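Local coordinates for Myo-inositol 2-dehydrogenase (Lactobacillus plantarum WCFS1, PDB 3CEA), which probably catalyses the NAD-dependent oxidation of myo-inositol at its 2-hydroxyl, at residues 73-78 with 94-99; 154-159 with 252-257; 165-170 with 212-217. All coordinates share one frame; numbering follows the deposited sequence.

Interaction 1 belongs to the NAD-binding Rossmann domain, interactions 2 and 3 to the GFO/IDH/MocA C-terminal domain, and the dinucleotide relates them. Val78, at the end of interaction 1, touches NAD itself. In interaction 3 the side chain of Phe170 is about 8 Å from the bound NAD. In interaction 2 the side chain of Val252 is about 9 Å from the bound NAD. The centre of interaction 1 lies 34 Å from that of interaction 2 and 33 Å from that of interaction 3, across the chain's centre. Interactions 2 and 3, with centres 25 Å apart, are joined through the chain where strand 153-163 leads to helix 167-176, and both reach a second subunit.

Interaction 1 of 3, residues 73-78 with 94-99; sequences DAIFIV and AGLNVF. With NAD (nicotinamide-adenine-dinucleotide), chain E.
Phe76 and Phe99 meet on one side of two parallel strands, 74-77 and 97-99, while Ile75 and Val98 pair on the other. The tight part is this apolar stretch. CD2 of Phe76 lies 3.5 Å from CB of Phe99, and the two rings, with planes at 45° and centroids 5.5 Å apart, meet obliquely. With CG anti to the backbone N (chi1 -177°), Phe99 sets its CG 3.7 Å from Phe76 CD2. Phe305 of helix 295-311 packs against both rings. On the opposite face the side chains of Ile75 and Val98 lie side by side, pointing the same way, CG2 to CG2 3.9 Å, and CD1 of Ile77 reaches CG1 of Val98 at 3.7 Å, packed against helix 84-93. Between the faces the backbones are tied by Ile75 N to Asn97 O, Phe99 N to Ile75 O, and Ile77 N to Phe99 O, the last at 2.8 Å.

Toward Asp73 and Asn97, both partly exposed, the contact becomes polar and looser. The carbonyl O of Asp73 is gripped twice by Asn97, through its backbone N and through ND2, each at 3.0 Å; ND2 arrives from above the carbonyl plane. The remaining polar atoms have partners outside: Asn97 OD1 accepts from Ile125 N, and the Asp73 side chain, through OD2, from Arg10 N. At the far end Val78 O comes within 3.3 Å of NAD C5D. Strand 74-77, helix 84-93 and strand 97-100 together form a beta-alpha-beta crossover of the Rossmann fold, its first strand leading through Val78 to the cofactor.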
loop_
_atom_site.group_PDB
_atom_site.type_symbol
_atom_site.label_atom_id
_atom_site.label_comp_id
_atom_site.label_asym_id
_atom_site.label_seq_id
_atom_site.Cartn_x
_atom_site.Cartn_y
_atom_site.Cartn_z
ATOM N N ASP A 73 -16.069 -29.022 34.312
ATOM C CA ASP A 73 -15.195 -29.929 33.566
ATOM C C ASP A 73 -13.878 -29.251 33.202
ATOM O O ASP A 73 -12.843 -29.910 33.087
ATOM C CB ASP A 73 -15.886 -30.401 32.281
ATOM C CG ASP A 73 -17.228 -31.068 32.538
ATOM O OD1 ASP A 73 -17.260 -32.109 33.233
ATOM O OD2 ASP A 73 -18.251 -30.554 32.034
ATOM N N ALA A 74 -13.928 -27.934 33.015
ATOM C CA ALA A 74 -12.785 -27.172 32.527
ATOM C C ALA A 74 -12.669 -25.794 33.174
ATOM O O ALA A 74 -13.658 -25.225 33.645
ATOM C CB ALA A 74 -12.850 -27.042 31.007
ATOM N N ILE A 75 -11.448 -25.264 33.183
ATOM C CA ILE A 75 -11.178 -23.941 33.735
ATOM C C ILE A 75 -10.286 -23.126 32.793
ATOM O O ILE A 75 -9.424 -23.677 32.098
ATOM C CB ILE A 75 -10.574 -24.033 35.168
ATOM C CG1 ILE A 75 -10.630 -22.673 35.873
ATOM C CG2 ILE A 75 -9.155 -24.619 35.139
ATOM C CD1 ILE A 75 -10.600 -22.758 37.389
ATOM N N PHE A 76 -10.525 -21.816 32.762
ATOM C CA PHE A 76 -9.721 -20.885 31.978
ATOM C C PHE A 76 -8.985 -19.924 32.905
ATOM O O PHE A 76 -9.608 -19.127 33.609
ATOM C CB PHE A 76 -10.601 -20.122 30.979
ATOM C CG PHE A 76 -11.231 -20.999 29.934
ATOM C CD1 PHE A 76 -12.436 -21.650 30.185
ATOM C CD2 PHE A 76 -10.614 -21.182 28.700
ATOM C CE1 PHE A 76 -13.018 -22.467 29.224
ATOM C CE2 PHE A 76 -11.188 -21.998 27.729
ATOM C CZ PHE A 76 -12.396 -22.642 27.993
ATOM N N ILE A 77 -7.660 -20.019 32.917
ATOM C CA ILE A 77 -6.837 -19.172 33.777
ATOM C C ILE A 77 -6.301 -17.961 33.004
ATOM O O ILE A 77 -5.349 -18.063 32.226
ATOM C CB ILE A 77 -5.693 -19.971 34.465
ATOM C CG1 ILE A 77 -6.271 -21.120 35.299
ATOM C CG2 ILE A 77 -4.838 -19.056 35.343
ATOM C CD1 ILE A 77 -5.280 -22.231 35.615
ATOM N N VAL A 78 -6.955 -16.820 33.217
ATOM C CA VAL A 78 -6.538 -15.543 32.644
ATOM C C VAL A 78 -6.206 -14.568 33.786
ATOM O O VAL A 78 -6.494 -13.368 33.713
ATOM C CB VAL A 78 -7.622 -14.943 31.706
ATOM C CG1 VAL A 78 -6.982 -14.002 30.690
ATOM C CG2 VAL A 78 -8.391 -16.045 30.982
ATOM N N ALA A 94 -7.642 -31.378 40.924
ATOM C CA ALA A 94 -9.078 -31.502 41.137
ATOM C C ALA A 94 -9.779 -32.161 39.947
ATOM O O ALA A 94 -11.010 -32.199 39.889
ATOM C CB ALA A 94 -9.684 -30.142 41.434
ATOM N N GLY A 95 -8.992 -32.673 39.003
ATOM C CA GLY A 95 -9.523 -33.421 37.860
ATOM C C GLY A 95 -9.967 -32.574 36.682
ATOM O O GLY A 95 -10.473 -33.099 35.685
ATOM N N LEU A 96 -9.767 -31.263 36.790
ATOM C CA LEU A 96 -10.200 -30.317 35.768
ATOM C C LEU A 96 -9.280 -30.305 34.549
ATOM O O LEU A 96 -8.079 -30.567 34.654
ATOM C CB LEU A 96 -10.288 -28.904 36.361
ATOM C CG LEU A 96 -11.545 -28.423 37.100
ATOM C CD1 LEU A 96 -11.945 -29.322 38.268
ATOM C CD2 LEU A 96 -11.332 -27.001 37.585
ATOM N N ASN A 97 -9.865 -30.013 33.390
ATOM C CA ASN A 97 -9.100 -29.705 32.191
ATOM C C ASN A 97 -8.753 -28.225 32.231
ATOM O O ASN A 97 -9.588 -27.399 32.602
ATOM C CB ASN A 97 -9.902 -30.045 30.933
ATOM C CG ASN A 97 -10.253 -31.520 30.847
ATOM O OD1 ASN A 97 -9.441 -32.342 30.418
ATOM N ND2 ASN A 97 -11.471 -31.864 31.257
ATOM N N VAL A 98 -7.519 -27.891 31.864
ATOM C CA VAL A 98 -7.008 -26.538 32.069
ATOM C C VAL A 98 -6.582 -25.853 30.773
ATOM O O VAL A 98 -5.769 -26.382 30.009
ATOM C CB VAL A 98 -5.821 -26.519 33.079
ATOM C CG1 VAL A 98 -5.277 -25.108 33.251
ATOM C CG2 VAL A 98 -6.241 -27.089 34.424
ATOM N N PHE A 99 -7.154 -24.675 30.539
ATOM C CA PHE A 99 -6.635 -23.739 29.556
ATOM C C PHE A 99 -5.975 -22.595 30.315
ATOM O O PHE A 99 -6.653 -21.790 30.957
ATOM C CB PHE A 99 -7.754 -23.215 28.653
ATOM C CG PHE A 99 -7.276 -22.293 27.560
ATOM C CD1 PHE A 99 -7.097 -20.930 27.804
ATOM C CD2 PHE A 99 -7.018 -22.786 26.284
ATOM C CE1 PHE A 99 -6.658 -20.074 26.799
ATOM C CE2 PHE A 99 -6.582 -21.936 25.269
ATOM C CZ PHE A 99 -6.400 -20.576 25.528
HETATM P PA NAD E . -5.222 -7.909 33.951
HETATM O O1A NAD E . -5.863 -6.944 33.029
HETATM O O2A NAD E . -4.450 -7.225 35.012
HETATM O O5B NAD E . -6.351 -8.876 34.569
HETATM C C5B NAD E . -6.053 -9.747 35.641
HETATM C C4B NAD E . -7.349 -10.275 36.253
HETATM O O4B NAD E . -7.085 -11.365 37.120
HETATM C C3B NAD E . -8.069 -9.218 37.074
HETATM O O3B NAD E . -9.425 -9.240 36.705
HETATM C C2B NAD E . -7.903 -9.661 38.515
HETATM O O2B NAD E . -9.039 -9.379 39.302
HETATM C C1B NAD E . -7.674 -11.158 38.391
HETATM N N9A NAD E . -6.795 -11.666 39.461
HETATM C C8A NAD E . -5.555 -11.191 39.811
HETATM N N7A NAD E . -5.076 -11.932 40.836
HETATM C C5A NAD E . -5.996 -12.872 41.149
HETATM C C6A NAD E . -6.015 -13.875 42.112
HETATM N N6A NAD E . -4.895 -14.183 42.757
HETATM N N1A NAD E . -7.116 -14.708 42.202
HETATM C C2A NAD E . -8.191 -14.543 41.342
HETATM N N3A NAD E . -8.165 -13.542 40.388
HETATM C C4A NAD E . -7.085 -12.719 40.292
HETATM O O3 NAD E . -4.258 -8.909 33.136
HETATM P PN NAD E . -4.571 -9.346 31.617
HETATM O O1N NAD E . -6.024 -9.604 31.471
HETATM O O2N NAD E . -3.885 -8.380 30.736
HETATM O O5D NAD E . -3.786 -10.736 31.438
HETATM C C5D NAD E . -3.873 -11.802 32.354
HETATM C C4D NAD E . -2.998 -12.938 31.833
HETATM O O4D NAD E . -3.185 -13.095 30.437
HETATM C C3D NAD E . -1.519 -12.671 32.071
HETATM O O3D NAD E . -0.939 -13.808 32.666
HETATM C C2D NAD E . -0.943 -12.431 30.689
HETATM O O2D NAD E . 0.336 -12.998 30.544
HETATM C C1D NAD E . -1.947 -13.086 29.750
HETATM N N1N NAD E . -2.053 -12.360 28.468
HETATM C C2N NAD E . -1.928 -13.064 27.297
HETATM C C3N NAD E . -2.020 -12.410 26.064
HETATM C C7N NAD E . -2.059 -13.188 24.779
HETATM O O7N NAD E . -1.712 -12.525 23.585
HETATM N N7N NAD E . -2.417 -14.476 24.787
HETATM C C4N NAD E . -2.238 -11.035 26.032
HETATM C C5N NAD E . -2.363 -10.327 27.226
HETATM C C6N NAD E . -2.268 -11.003 28.441
#

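Interaction 2 of 3, residues 154-159 with 252-257; sequences IYMRGY and VELEVM
Arg157 turns its guanidinium into a buried pair of acids, Glu253 and Glu255, from the strand alongside. NH2 of Arg157 holds Glu255 OE1 at 2.8 Å and Glu253 OE2 at 3.3 Å, forming a salt-bridge network. Both oxygens lie near the guanidinium plane, yet each is met from above its own carboxylate, and the flat groups stand nearly perpendicular, 83° apart for Glu253 and 85° for Glu255. A bend at chi3 (49°) turns NE out of line with the extended first part of the arginine chain. Beside it, NH1 of Arg157 sits 3.3 Å above the Tyr159 ring plane, offset toward the rim. The concentration of acid probably stabilises the arginine's positive charge.

The site continues across a subunit interface: Tyr159 OH of the second subunit bonds Arg157 NE and Glu255 OE2, and Arg264 of that subunit pairs with Glu253 OE1. Arg264 of the same chain takes Glu255 OE1.

Further along this face SE of selenomethionine Met257 lies 5.3 Å from the centroid of the Tyr155 ring, an oblique Met-aromatic contact, and Met257 CE touches Tyr155 CD2 at 3.7 Å. A classic beta bulge ends this stretch: Ile154 and Tyr155 both face Met257, and the N of each bonds Met257 O. The other face is apolar. CE of selenomethionine Met156 lies 3.7 Å from Val256 CG2 and 3.8 Å from Leu254 CD1.

The two antiparallel strands are neighbours within a mixed sheet. Strand 237-243 flanks 153-163 on its other edge, strand 262-265 flanks 251-258, and helix 182-198 packs on the Met156 face, where Phe197 touches both Met156 and Leu254.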
loop_
_atom_site.group_PDB
_atom_site.type_symbol
_atom_site.label_atom_id
_atom_site.label_comp_id
_atom_site.label_asym_id
_atom_site.label_seq_id
_atom_site.Cartn_x
_atom_site.Cartn_y
_atom_site.Cartn_z
ATOM N N ILE A 154 16.259 -17.682 5.992
ATOM C CA ILE A 154 17.568 -17.172 6.402
ATOM C C ILE A 154 17.476 -16.197 7.581
ATOM O O ILE A 154 18.418 -16.076 8.366
ATOM C CB ILE A 154 18.378 -16.555 5.210
ATOM C CG1 ILE A 154 17.675 -15.325 4.626
ATOM C CG2 ILE A 154 18.647 -17.614 4.129
ATOM C CD1 ILE A 154 18.402 -14.681 3.456
ATOM N N TYR A 155 16.335 -15.522 7.708
ATOM C CA TYR A 155 16.157 -14.482 8.721
ATOM C C TYR A 155 14.689 -14.230 9.037
ATOM O O TYR A 155 13.835 -14.282 8.151
ATOM C CB TYR A 155 16.827 -13.175 8.275
ATOM C CG TYR A 155 16.570 -11.996 9.187
ATOM C CD1 TYR A 155 17.342 -11.794 10.330
ATOM C CD2 TYR A 155 15.559 -11.079 8.903
ATOM C CE1 TYR A 155 17.113 -10.713 11.172
ATOM C CE2 TYR A 155 15.316 -9.993 9.740
ATOM C CZ TYR A 155 16.100 -9.818 10.873
ATOM O OH TYR A 155 15.880 -8.743 11.702
HETATM N N MSE A 156 14.410 -13.943 10.306
HETATM C CA MSE A 156 13.056 -13.638 10.751
HETATM C C MSE A 156 13.045 -12.444 11.692
HETATM O O MSE A 156 13.960 -12.261 12.494
HETATM C CB MSE A 156 12.410 -14.853 11.422
HETATM C CG MSE A 156 12.211 -16.043 10.483
HETATM SE SE MSE A 156 11.189 -17.484 11.270
HETATM C CE MSE A 156 9.497 -16.544 11.593
ATOM N N ARG A 157 12.000 -11.634 11.584
ATOM C CA ARG A 157 11.886 -10.428 12.389
ATOM C C ARG A 157 10.488 -10.330 12.979
ATOM O O ARG A 157 9.495 -10.330 12.252
ATOM C CB ARG A 157 12.214 -9.199 11.541
ATOM C CG ARG A 157 12.278 -7.893 12.310
ATOM C CD ARG A 157 12.784 -6.756 11.426
ATOM N NE ARG A 157 12.094 -6.680 10.134
ATOM C CZ ARG A 157 10.908 -6.103 9.938
ATOM N NH1 ARG A 157 10.249 -5.544 10.953
ATOM N NH2 ARG A 157 10.375 -6.090 8.720
ATOM N N GLY A 158 10.424 -10.264 14.305
ATOM C CA GLY A 158 9.162 -10.156 15.016
ATOM C C GLY A 158 9.055 -8.838 15.749
ATOM O O GLY A 158 9.945 -8.474 16.518
ATOM N N TYR A 159 7.964 -8.120 15.487
ATOM C CA TYR A 159 7.628 -6.883 16.181
ATOM C C TYR A 159 6.358 -7.093 16.992
ATOM O O TYR A 159 5.380 -7.659 16.492
ATOM C CB TYR A 159 7.380 -5.755 15.176
ATOM C CG TYR A 159 8.604 -5.025 14.658
ATOM C CD1 TYR A 159 9.859 -5.631 14.628
ATOM C CD2 TYR A 159 8.489 -3.729 14.155
ATOM C CE1 TYR A 159 10.970 -4.958 14.136
ATOM C CE2 TYR A 159 9.590 -3.051 13.655
ATOM C CZ TYR A 159 10.829 -3.669 13.650
ATOM O OH TYR A 159 11.925 -2.997 13.157
ATOM N N VAL A 252 1.972 -5.519 15.172
ATOM C CA VAL A 252 2.313 -6.931 15.301
ATOM C C VAL A 252 2.703 -7.453 13.922
ATOM O O VAL A 252 1.862 -7.634 13.036
ATOM C CB VAL A 252 1.179 -7.777 15.940
ATOM C CG1 VAL A 252 1.573 -9.243 15.983
ATOM C CG2 VAL A 252 0.874 -7.298 17.354
ATOM N N GLU A 253 3.997 -7.697 13.764
ATOM C CA GLU A 253 4.599 -7.865 12.460
ATOM C C GLU A 253 5.568 -9.038 12.489
ATOM O O GLU A 253 6.360 -9.177 13.426
ATOM C CB GLU A 253 5.330 -6.570 12.092
ATOM C CG GLU A 253 5.796 -6.438 10.651
ATOM C CD GLU A 253 6.651 -5.188 10.432
ATOM O OE1 GLU A 253 6.662 -4.294 11.314
ATOM O OE2 GLU A 253 7.315 -5.098 9.377
ATOM N N LEU A 254 5.485 -9.888 11.469
ATOM C CA LEU A 254 6.447 -10.966 11.284
ATOM C C LEU A 254 6.964 -10.979 9.854
ATOM O O LEU A 254 6.183 -11.021 8.898
ATOM C CB LEU A 254 5.839 -12.328 11.638
ATOM C CG LEU A 254 6.795 -13.531 11.695
ATOM C CD1 LEU A 254 7.780 -13.421 12.860
ATOM C CD2 LEU A 254 6.019 -14.836 11.790
ATOM N N GLU A 255 8.287 -10.940 9.722
ATOM C CA GLU A 255 8.934 -11.022 8.422
ATOM C C GLU A 255 9.745 -12.302 8.333
ATOM O O GLU A 255 10.656 -12.526 9.128
ATOM C CB GLU A 255 9.838 -9.811 8.187
ATOM C CG GLU A 255 10.625 -9.860 6.882
ATOM C CD GLU A 255 11.701 -8.802 6.820
ATOM O OE1 GLU A 255 11.368 -7.619 6.594
ATOM O OE2 GLU A 255 12.883 -9.155 7.002
ATOM N N VAL A 256 9.404 -13.146 7.368
ATOM C CA VAL A 256 10.193 -14.335 7.106
ATOM C C VAL A 256 10.959 -14.133 5.804
ATOM O O VAL A 256 10.387 -14.149 4.712
ATOM C CB VAL A 256 9.346 -15.621 7.077
ATOM C CG1 VAL A 256 10.250 -16.836 7.187
ATOM C CG2 VAL A 256 8.332 -15.625 8.219
HETATM N N MSE A 257 12.262 -13.926 5.949
HETATM C CA MSE A 257 13.141 -13.630 4.835
HETATM C C MSE A 257 13.810 -14.917 4.364
HETATM O O MSE A 257 14.610 -15.509 5.090
HETATM C CB MSE A 257 14.181 -12.598 5.275
HETATM C CG MSE A 257 14.955 -11.957 4.149
HETATM SE SE MSE A 257 16.592 -11.125 4.766
HETATM C CE MSE A 257 15.846 -9.533 5.582
#

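Interaction 3 of 3, residues 165-170 with 212-217; sequences SGMESF and IAAPQL
Met167, a selenomethionine on helix 167-170, offers its terminal methyl CE as the hub that Ala214, Gln216 and Leu217 all meet. Along 212-217, Ala213 first turns to His245 of strand 245-246, a residue that also touches Ala214 and Met167. Ala214 then makes the first contact with the helix, its CB 3.9 Å from CE of Met167.

At Pro215 the chain enters a short 3-10 segment, and Gln216 brings its amide end to the same methyl. The two side chains reach toward each other tip to tip, with Gln216 NE2 3.5 Å from Met167 CE; this is a van der Waals approach of an amide to a methyl. Gln216 is exposed, so this marks the outer margin of an otherwise buried contact.

Leu217 closes the segment and carries most of its apolar surface. Its CG, CD1 and CD2 all lie about 3.9 Å from Met167 CE, so the methyl sits against the fork of the leucine. Bends at chi2 (-66°) and chi3 (-62°) fold the selenomethionine chain and set CE among these partners. CD2 of Leu217 also reaches Phe170, 3.7 Å from CE2, approaching the ring at its edge and near its plane. No hydrogen bond crosses between the segments.

The contact thus seats the first turn of helix 167-176 against the loop linking strands 202-210 and 225-232. Arg244 makes a cation-pi contact with Phe170, Glu222 touches the Phe170 side chain, and Glu224 lies against Leu217, while Ile212 packs on Gly235 and Ala213 on Ser259 of the second subunit.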
loop_
_atom_site.group_PDB
_atom_site.type_symbol
_atom_site.label_atom_id
_atom_site.label_comp_id
_atom_site.label_asym_id
_atom_site.label_seq_id
_atom_site.Cartn_x
_atom_site.Cartn_y
_atom_site.Cartn_z
ATOM N N SER A 165 -1.632 4.700 24.001
ATOM C CA SER A 165 -2.899 4.693 24.733
ATOM C C SER A 165 -2.965 3.561 25.759
ATOM O O SER A 165 -3.685 3.657 26.755
ATOM C CB SER A 165 -4.079 4.592 23.762
ATOM O OG SER A 165 -4.015 3.398 23.000
ATOM N N GLY A 166 -2.201 2.498 25.509
ATOM C CA GLY A 166 -2.154 1.335 26.396
ATOM C C GLY A 166 -1.195 1.454 27.571
ATOM O O GLY A 166 -1.113 0.542 28.393
HETATM N N MSE A 167 -0.478 2.573 27.657
HETATM C CA MSE A 167 0.498 2.792 28.732
HETATM C C MSE A 167 -0.103 2.738 30.140
HETATM O O MSE A 167 0.501 2.162 31.049
HETATM C CB MSE A 167 1.272 4.102 28.529
HETATM C CG MSE A 167 2.490 3.976 27.605
HETATM SE SE MSE A 167 3.950 2.845 28.297
HETATM C CE MSE A 167 4.397 3.883 29.897
ATOM N N GLU A 168 -1.285 3.324 30.314
ATOM C CA GLU A 168 -1.951 3.349 31.618
ATOM C C GLU A 168 -2.389 1.948 32.059
ATOM O O GLU A 168 -2.134 1.538 33.194
ATOM C CB GLU A 168 -3.141 4.315 31.597
ATOM C CG GLU A 168 -3.736 4.604 32.971
ATOM C CD GLU A 168 -4.899 5.584 32.925
ATOM O OE1 GLU A 168 -4.850 6.550 32.131
ATOM O OE2 GLU A 168 -5.861 5.393 33.699
ATOM N N SER A 169 -3.033 1.220 31.147
ATOM C CA SER A 169 -3.516 -0.138 31.414
ATOM C C SER A 169 -2.400 -1.173 31.560
ATOM O O SER A 169 -2.601 -2.212 32.192
ATOM C CB SER A 169 -4.514 -0.587 30.341
ATOM O OG SER A 169 -4.044 -0.278 29.042
ATOM N N PHE A 170 -1.235 -0.902 30.970
ATOM C CA PHE A 170 -0.078 -1.775 31.160
ATOM C C PHE A 170 0.593 -1.534 32.511
ATOM O O PHE A 170 0.970 -2.488 33.194
ATOM C CB PHE A 170 0.957 -1.632 30.038
ATOM C CG PHE A 170 2.309 -2.181 30.411
ATOM C CD1 PHE A 170 2.549 -3.552 30.382
ATOM C CD2 PHE A 170 3.325 -1.332 30.842
ATOM C CE1 PHE A 170 3.786 -4.065 30.755
ATOM C CE2 PHE A 170 4.564 -1.838 31.214
ATOM C CZ PHE A 170 4.795 -3.207 31.168
ATOM N N ILE A 212 13.960 5.150 26.824
ATOM C CA ILE A 212 13.957 6.486 26.228
ATOM C C ILE A 212 12.531 7.021 26.048
ATOM O O ILE A 212 12.237 8.156 26.428
ATOM C CB ILE A 212 14.749 6.520 24.890
ATOM C CG1 ILE A 212 16.244 6.290 25.152
ATOM C CG2 ILE A 212 14.533 7.845 24.152
ATOM C CD1 ILE A 212 17.077 6.040 23.903
ATOM N N ALA A 213 11.652 6.187 25.491
ATOM C CA ALA A 213 10.257 6.557 25.243
ATOM C C ALA A 213 9.422 6.759 26.517
ATOM O O ALA A 213 8.458 7.527 26.509
ATOM C CB ALA A 213 9.596 5.534 24.333
ATOM N N ALA A 214 9.791 6.063 27.594
ATOM C CA ALA A 214 9.090 6.159 28.878
ATOM C C ALA A 214 10.011 5.827 30.062
ATOM O O ALA A 214 10.086 4.669 30.482
ATOM C CB ALA A 214 7.856 5.256 28.885
ATOM N N PRO A 215 10.706 6.846 30.610
ATOM C CA PRO A 215 11.674 6.627 31.690
ATOM C C PRO A 215 11.028 6.268 33.031
ATOM O O PRO A 215 11.706 5.740 33.920
ATOM C CB PRO A 215 12.402 7.975 31.798
ATOM C CG PRO A 215 11.980 8.770 30.588
ATOM C CD PRO A 215 10.622 8.269 30.242
ATOM N N GLN A 216 9.732 6.549 33.167
ATOM C CA GLN A 216 8.994 6.279 34.403
ATOM C C GLN A 216 8.762 4.783 34.632
ATOM O O GLN A 216 8.397 4.371 35.733
ATOM C CB GLN A 216 7.662 7.046 34.432
ATOM C CG GLN A 216 6.562 6.489 33.513
ATOM C CD GLN A 216 6.605 7.045 32.091
ATOM O OE1 GLN A 216 7.617 7.592 31.644
ATOM N NE2 GLN A 216 5.496 6.903 31.375
ATOM N N LEU A 217 8.970 3.979 33.590
ATOM C CA LEU A 217 8.799 2.530 33.689
ATOM C C LEU A 217 9.896 1.876 34.524
ATOM O O LEU A 217 9.706 0.782 35.058
ATOM C CB LEU A 217 8.719 1.890 32.300
ATOM C CG LEU A 217 7.403 2.065 31.533
ATOM C CD1 LEU A 217 7.554 1.577 30.094
ATOM C CD2 LEU A 217 6.240 1.351 32.223
#